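Local structure of glutamate racemase (2JFN) at residues L168-A171 against K172-E176; P208-Q211 against E212-L215; T235-L238 against L239-A243. The protein belongs to the Asp/Glu/hydantoin racemase family of alpha/beta enzymes and holds glutamic acid and UDP-N-acetylmuramoyl-L-alanine in separate pockets. All blocks are in the same frame, centred on the assembly; numbering follows the deposited sequence.

Contact 1 (L168-A171 against K172-E176)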
loop_
_atom_site.group_PDB
_atom_site.type_symbol
_atom_site.label_atom_id
_atom_site.label_comp_id
_atom_site.label_asym_id
_atom_site.label_seq_id
_atom_site.Cartn_x
_atom_site.Cartn_y
_atom_site.Cartn_z
ATOM N N LEU A 168 0.973 -8.713 11.166
ATOM C CA LEU A 168 -0.001 -8.293 12.160
ATOM C C LEU A 168 -1.178 -7.651 11.434
ATOM O O LEU A 168 -2.337 -7.879 11.786
ATOM C CB LEU A 168 0.638 -7.307 13.147
ATOM C CG LEU A 168 1.649 -7.953 14.098
ATOM C CD1 LEU A 168 2.305 -6.893 14.958
ATOM C CD2 LEU A 168 0.939 -8.982 14.963
ATOM N N ALA A 169 -0.875 -6.863 10.404
ATOM C CA ALA A 169 -1.918 -6.200 9.622
ATOM C C ALA A 169 -2.736 -7.259 8.885
ATOM O O ALA A 169 -3.968 -7.197 8.862
ATOM C CB ALA A 169 -1.293 -5.212 8.620
ATOM N N GLU A 170 -2.056 -8.228 8.279
ATOM C CA GLU A 170 -2.759 -9.301 7.574
ATOM C C GLU A 170 -3.691 -10.002 8.560
ATOM O O GLU A 170 -4.881 -10.162 8.297
ATOM C CB GLU A 170 -1.769 -10.318 6.994
ATOM C CG GLU A 170 -1.061 -9.867 5.720
ATOM C CD GLU A 170 -1.971 -9.870 4.492
ATOM O OE1 GLU A 170 -1.773 -9.011 3.603
ATOM O OE2 GLU A 170 -2.875 -10.734 4.404
ATOM N N ALA A 171 -3.145 -10.406 9.704
ATOM C CA ALA A 171 -3.939 -11.085 10.723
ATOM C C ALA A 171 -5.175 -10.277 11.087
ATOM O O ALA A 171 -6.288 -10.805 11.129
ATOM C CB ALA A 171 -3.098 -11.322 11.968
ATOM N N LYS A 172 -4.984 -8.991 11.352
ATOM C CA LYS A 172 -6.098 -8.138 11.730
ATOM C C LYS A 172 -7.264 -8.194 10.750
ATOM O O LYS A 172 -8.405 -8.419 11.158
ATOM C CB LYS A 172 -5.635 -6.689 11.893
ATOM C CG LYS A 172 -6.748 -5.750 12.326
ATOM C CD LYS A 172 -6.241 -4.322 12.500
ATOM C CE LYS A 172 -7.356 -3.399 12.967
ATOM N NZ LYS A 172 -6.860 -2.018 13.177
ATOM N N LEU A 173 -6.992 -7.992 9.465
ATOM C CA LEU A 173 -8.063 -8.016 8.481
ATOM C C LEU A 173 -8.574 -9.426 8.204
ATOM O O LEU A 173 -9.555 -9.606 7.488
ATOM C CB LEU A 173 -7.621 -7.348 7.173
ATOM C CG LEU A 173 -7.171 -5.878 7.192
ATOM C CD1 LEU A 173 -7.762 -5.167 5.983
ATOM C CD2 LEU A 173 -7.605 -5.185 8.469
ATOM N N HIS A 174 -7.906 -10.429 8.761
ATOM C CA HIS A 174 -8.348 -11.804 8.574
ATOM C C HIS A 174 -9.230 -12.211 9.747
ATOM O O HIS A 174 -9.772 -13.313 9.773
ATOM C CB HIS A 174 -7.148 -12.745 8.437
ATOM C CG HIS A 174 -6.585 -12.793 7.050
ATOM N ND1 HIS A 174 -7.106 -13.603 6.063
ATOM C CD2 HIS A 174 -5.591 -12.081 6.467
ATOM C CE1 HIS A 174 -6.456 -13.389 4.933
ATOM N NE2 HIS A 174 -5.533 -12.469 5.150
ATOM N N GLY A 175 -9.372 -11.308 10.714
ATOM C CA GLY A 175 -10.217 -11.588 11.861
ATOM C C GLY A 175 -9.513 -11.806 13.186
ATOM O O GLY A 175 -10.172 -11.981 14.214
ATOM N N GLU A 176 -8.183 -11.808 13.180
ATOM C CA GLU A 176 -7.439 -12.002 14.419
ATOM C C GLU A 176 -7.155 -10.661 15.080
ATOM O O GLU A 176 -7.021 -9.642 14.405
ATOM C CB GLU A 176 -6.118 -12.735 14.157
ATOM C CG GLU A 176 -6.270 -14.179 13.696
ATOM C CD GLU A 176 -6.535 -14.306 12.207
ATOM O OE1 GLU A 176 -5.634 -13.962 11.409
ATOM O OE2 GLU A 176 -7.642 -14.752 11.834
#
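E170 and H174, one helical turn apart, leave the backbone in the same way, each with CG anti to its carbonyl carbon (chi1 -77° and -83°), and therefore run alongside one another. A bend at chi2 of E170 carries its carboxylate to the imidazole edge, where H174 NE2 donates to E170 OE2 at 3.3 Å. The bond is long and bent; OE2 lies almost in the imidazole plane, with the carboxylate turned 42° from it. Glutamate suits this place because its two oxygens can divide the work: OE1 is taken by H206 NE2 and V31 N, while OE2 serves H174. E170 is thus a second-shell residue, bonded to H206 of the glutamic acid pocket, and H174 steadies its other oxygen.

The helix ends here in a Schellman motif. A171 O receives H174 N at 2.9 Å and E176 N at 3.0 Å, the two donors coming from opposite faces of its carbonyl plane, and G175 N bonds to K172 O at 3.1 Å. G175 has positive phi, where a CB would press on the carbonyl oxygen of H174, so glycine fits the turn. E176 folds back over the last turn, its OE1 3.7 Å from the small A171 CB.

Along helix 163-174, L168 packs its apolar side chain on L183 and I186 of helix 180-186, and A169 lies against H206. K172 extends to L209 and E213, toward the start of helix 211-217, while H174 touches the loop residue L266.

Contact 2 (P208-Q211 against E212-L215)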
loop_
_atom_site.group_PDB
_atom_site.type_symbol
_atom_site.label_atom_id
_atom_site.label_comp_id
_atom_site.label_asym_id
_atom_site.label_seq_id
_atom_site.Cartn_x
_atom_site.Cartn_y
_atom_site.Cartn_z
ATOM N N PRO A 208 -0.991 1.647 7.754
ATOM C CA PRO A 208 -2.097 2.530 8.143
ATOM C C PRO A 208 -3.266 1.724 8.727
ATOM O O PRO A 208 -4.058 2.238 9.518
ATOM C CB PRO A 208 -2.465 3.216 6.829
ATOM C CG PRO A 208 -1.143 3.335 6.149
ATOM C CD PRO A 208 -0.532 1.956 6.385
ATOM N N LEU A 209 -3.360 0.457 8.330
ATOM C CA LEU A 209 -4.419 -0.431 8.815
ATOM C C LEU A 209 -4.275 -0.679 10.318
ATOM O O LEU A 209 -5.224 -1.107 10.979
ATOM C CB LEU A 209 -4.364 -1.778 8.079
ATOM C CG LEU A 209 -4.620 -1.746 6.573
ATOM C CD1 LEU A 209 -4.393 -3.127 5.990
ATOM C CD2 LEU A 209 -6.041 -1.270 6.310
ATOM N N LEU A 210 -3.084 -0.413 10.843
ATOM C CA LEU A 210 -2.790 -0.606 12.265
ATOM C C LEU A 210 -2.711 0.725 13.007
ATOM O O LEU A 210 -2.219 0.785 14.138
ATOM C CB LEU A 210 -1.455 -1.339 12.426
ATOM C CG LEU A 210 -1.369 -2.774 11.891
ATOM C CD1 LEU A 210 0.068 -3.227 11.892
ATOM C CD2 LEU A 210 -2.232 -3.696 12.742
ATOM N N GLN A 211 -3.195 1.789 12.381
ATOM C CA GLN A 211 -3.124 3.099 13.013
ATOM C C GLN A 211 -3.560 3.114 14.476
ATOM O O GLN A 211 -2.825 3.596 15.336
ATOM C CB GLN A 211 -3.938 4.135 12.227
ATOM C CG GLN A 211 -3.896 5.513 12.888
ATOM C CD GLN A 211 -4.433 6.623 12.011
ATOM O OE1 GLN A 211 -3.861 6.934 10.961
ATOM N NE2 GLN A 211 -5.537 7.235 12.441
ATOM N N GLU A 212 -4.742 2.583 14.768
ATOM C CA GLU A 212 -5.230 2.582 16.146
ATOM C C GLU A 212 -4.249 1.903 17.095
ATOM O O GLU A 212 -3.871 2.472 18.121
ATOM C CB GLU A 212 -6.601 1.900 16.232
ATOM C CG GLU A 212 -7.296 2.095 17.575
ATOM C CD GLU A 212 -8.816 2.138 17.457
ATOM O OE1 GLU A 212 -9.346 3.065 16.799
ATOM O OE2 GLU A 212 -9.485 1.246 18.023
ATOM N N GLU A 213 -3.829 0.690 16.742
ATOM C CA GLU A 213 -2.888 -0.056 17.559
ATOM C C GLU A 213 -1.566 0.696 17.724
ATOM O O GLU A 213 -1.008 0.744 18.822
ATOM C CB GLU A 213 -2.612 -1.430 16.938
ATOM C CG GLU A 213 -3.780 -2.410 16.964
ATOM C CD GLU A 213 -4.817 -2.170 15.872
ATOM O OE1 GLU A 213 -4.593 -1.317 14.984
ATOM O OE2 GLU A 213 -5.862 -2.854 15.902
ATOM N N LEU A 214 -1.060 1.269 16.632
ATOM C CA LEU A 214 0.202 2.010 16.681
ATOM C C LEU A 214 0.119 3.200 17.626
ATOM O O LEU A 214 1.054 3.471 18.376
ATOM C CB LEU A 214 0.601 2.500 15.287
ATOM C CG LEU A 214 1.106 1.417 14.325
ATOM C CD1 LEU A 214 1.258 1.993 12.924
ATOM C CD2 LEU A 214 2.438 0.865 14.840
ATOM N N LEU A 215 -1.005 3.900 17.593
ATOM C CA LEU A 215 -1.181 5.060 18.449
ATOM C C LEU A 215 -1.296 4.695 19.927
ATOM O O LEU A 215 -1.065 5.533 20.793
ATOM C CB LEU A 215 -2.398 5.861 17.985
ATOM C CG LEU A 215 -2.156 6.536 16.630
ATOM C CD1 LEU A 215 -3.409 7.238 16.159
ATOM C CD2 LEU A 215 -1.007 7.528 16.760
HETATM O O HOH W 1 -6.556 1.057 13.087
#
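L210 and L214 meet where a short 3-10 turn runs into helix 211-217, with L210 at the N-cap. Backbone bonds start the helix: L214 N reaches L210 O at 2.8 Å and L215 N reaches Q211 O at 2.9 Å, the first nearly straight (169°), the second a little bent. The turn before it is closed by Q211 N to P208 O at 3.0 Å, and proline suits a position where its fixed phi matches the turn. L210 has no side-chain acceptor to offer the first helical N-H groups. A water takes E212 N instead, at 2.9 Å, and is weakly tied to L209 O.

Among the charged groups, E213 bends at chi2 (80°) and lies across the L210 side chain at about a right angle, bringing E213 OE1 within 3.3 Å of L210 O, two acceptors that do not bond. Such an acid in the first helical turn probably interacts favourably with the helix dipole; its firm partner is K172, whose charge probably offsets the nearness of the two oxygens.

Apolar contacts finish the join. L210 and L214 put hydrocarbon against helix 163-174 and L183 respectively, and L210 CB lies 4.2 Å from L214 CG. Q211 and L215 run alongside each other on L224, with Q211 CG 3.7 Å from L215 CD1.

Contact 3 (T235-L238 against L239-A243)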
loop_
_atom_site.group_PDB
_atom_site.type_symbol
_atom_site.label_atom_id
_atom_site.label_comp_id
_atom_site.label_asym_id
_atom_site.label_seq_id
_atom_site.Cartn_x
_atom_site.Cartn_y
_atom_site.Cartn_z
ATOM N N THR A 235 -4.836 10.426 -8.027
ATOM C CA THR A 235 -5.742 9.590 -8.813
ATOM C C THR A 235 -6.823 10.454 -9.460
ATOM O O THR A 235 -7.114 10.317 -10.653
ATOM C CB THR A 235 -6.398 8.504 -7.925
ATOM O OG1 THR A 235 -5.388 7.585 -7.493
ATOM C CG2 THR A 235 -7.482 7.736 -8.695
ATOM N N ALA A 236 -7.403 11.353 -8.670
ATOM C CA ALA A 236 -8.435 12.252 -9.173
ATOM C C ALA A 236 -7.863 13.149 -10.274
ATOM O O ALA A 236 -8.541 13.445 -11.256
ATOM C CB ALA A 236 -8.988 13.105 -8.036
ATOM N N TRP A 237 -6.614 13.578 -10.121
ATOM C CA TRP A 237 -5.998 14.436 -11.129
ATOM C C TRP A 237 -5.775 13.674 -12.440
ATOM O O TRP A 237 -6.002 14.210 -13.529
ATOM C CB TRP A 237 -4.653 14.975 -10.636
ATOM C CG TRP A 237 -4.079 16.048 -11.530
ATOM C CD1 TRP A 237 -4.412 17.377 -11.538
ATOM C CD2 TRP A 237 -3.099 15.876 -12.565
ATOM N NE1 TRP A 237 -3.698 18.041 -12.511
ATOM C CE2 TRP A 237 -2.886 17.144 -13.156
ATOM C CE3 TRP A 237 -2.382 14.775 -13.051
ATOM C CZ2 TRP A 237 -1.985 17.340 -14.210
ATOM C CZ3 TRP A 237 -1.486 14.971 -14.102
ATOM C CH2 TRP A 237 -1.296 16.245 -14.667
ATOM N N LEU A 238 -5.323 12.429 -12.333
ATOM C CA LEU A 238 -5.064 11.612 -13.512
ATOM C C LEU A 238 -6.348 11.219 -14.225
ATOM O O LEU A 238 -6.381 11.126 -15.453
ATOM C CB LEU A 238 -4.276 10.358 -13.123
ATOM C CG LEU A 238 -2.847 10.624 -12.655
ATOM C CD1 LEU A 238 -2.226 9.350 -12.132
ATOM C CD2 LEU A 238 -2.023 11.182 -13.807
ATOM N N LEU A 239 -7.409 10.986 -13.465
ATOM C CA LEU A 239 -8.676 10.620 -14.077
ATOM C C LEU A 239 -9.210 11.819 -14.854
ATOM O O LEU A 239 -10.058 11.676 -15.735
ATOM C CB LEU A 239 -9.683 10.190 -13.008
ATOM C CG LEU A 239 -9.388 8.843 -12.332
ATOM C CD1 LEU A 239 -10.380 8.598 -11.211
ATOM C CD2 LEU A 239 -9.454 7.724 -13.368
ATOM N N GLU A 240 -8.691 13.000 -14.530
ATOM C CA GLU A 240 -9.124 14.226 -15.183
ATOM C C GLU A 240 -8.258 14.642 -16.357
ATOM O O GLU A 240 -8.768 15.141 -17.355
ATOM C CB GLU A 240 -9.164 15.380 -14.174
ATOM C CG GLU A 240 -10.246 15.251 -13.113
ATOM C CD GLU A 240 -11.630 15.082 -13.714
ATOM O OE1 GLU A 240 -12.016 15.918 -14.567
ATOM O OE2 GLU A 240 -12.332 14.115 -13.333
ATOM N N HIS A 241 -6.950 14.432 -16.245
ATOM C CA HIS A 241 -6.041 14.855 -17.299
ATOM C C HIS A 241 -5.305 13.778 -18.105
ATOM O O HIS A 241 -4.561 14.116 -19.027
ATOM C CB HIS A 241 -5.013 15.824 -16.701
ATOM C CG HIS A 241 -5.626 17.000 -15.999
ATOM N ND1 HIS A 241 -4.877 17.927 -15.307
ATOM C CD2 HIS A 241 -6.916 17.393 -15.874
ATOM C CE1 HIS A 241 -5.679 18.837 -14.782
ATOM N NE2 HIS A 241 -6.922 18.536 -15.112
ATOM N N GLU A 242 -5.504 12.497 -17.791
ATOM C CA GLU A 242 -4.786 11.452 -18.523
ATOM C C GLU A 242 -5.483 10.120 -18.785
ATOM O O GLU A 242 -5.176 9.447 -19.767
ATOM C CB GLU A 242 -3.457 11.150 -17.822
ATOM C CG GLU A 242 -2.421 12.247 -17.925
ATOM C CD GLU A 242 -1.159 11.914 -17.160
ATOM O OE1 GLU A 242 -0.696 10.752 -17.243
ATOM O OE2 GLU A 242 -0.622 12.817 -16.484
ATOM N N ALA A 243 -6.407 9.731 -17.915
ATOM C CA ALA A 243 -7.089 8.448 -18.058
ATOM C C ALA A 243 -7.972 8.295 -19.293
ATOM O O ALA A 243 -8.766 9.179 -19.624
ATOM C CB ALA A 243 -7.914 8.161 -16.809
HETATM O O HOH W 2 -11.428 12.979 -11.078
#
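H241 turns the edge of its imidazole onto the face of the W237 indole, a T-shaped stack with the planes at 68° and 4.1 Å between the imidazole and five-membered-ring centroids. CG of W237 is anti to the backbone N (chi1 -170°), which swings the indole along the helix toward its end, one turn on. There H241 CB also makes a CH-pi contact above the six-membered ring, 4.2 Å from its centroid. The fit is tight: H241 ND1 comes within 3.0 Å of W237 CE2. E242 meets the indole at its edge, E242 OE2 being 3.3 Å from W237 CZ3, with the carboxylate almost perpendicular to the ring.

Backbone bonds fasten the helix end. W237 O accepts from E240 N and H241 N. L238 O accepts from E242 N and A243 N, each at 2.8 Å, and these two come from opposite faces of its carbonyl plane. A water donates to both A236 O and E240 OE2, suiting a glutamate on the exposed side.

Apolar contact links T235 CG2 to L239 CD1 at 3.9 Å. This apolar side of helix 228-241, with L238, rests on L87 of strand 87-90, while A236 packs on L43 of helix 33-43 and, with L239, on L44 just after it.

Overall arrangement
Contacts 1 and 2 form a unit. Their centres are 12 Å apart, and K172 joins them, its NZ lying 2.9 Å from L209 O, a probable hydrogen bond, and 3.0 Å from E213 OE1 in a salt bridge; beside this polar bridge L173 CD1 packs on L209 CD1 at 3.9 Å. Both lie near the glutamic acid, the E170 side chain about 7 Å and the L209 side chain about 8 Å from the ligand. Contact 3 is remote, with its centre about 33 Å from that of contact 1 and 30 Å from that of contact 2, and lies across the chain's centre from contact 1. It lies instead near the UDP-N-acetylmuramoyl-L-alanine, the L238 side chain being about 6 Å from that ligand.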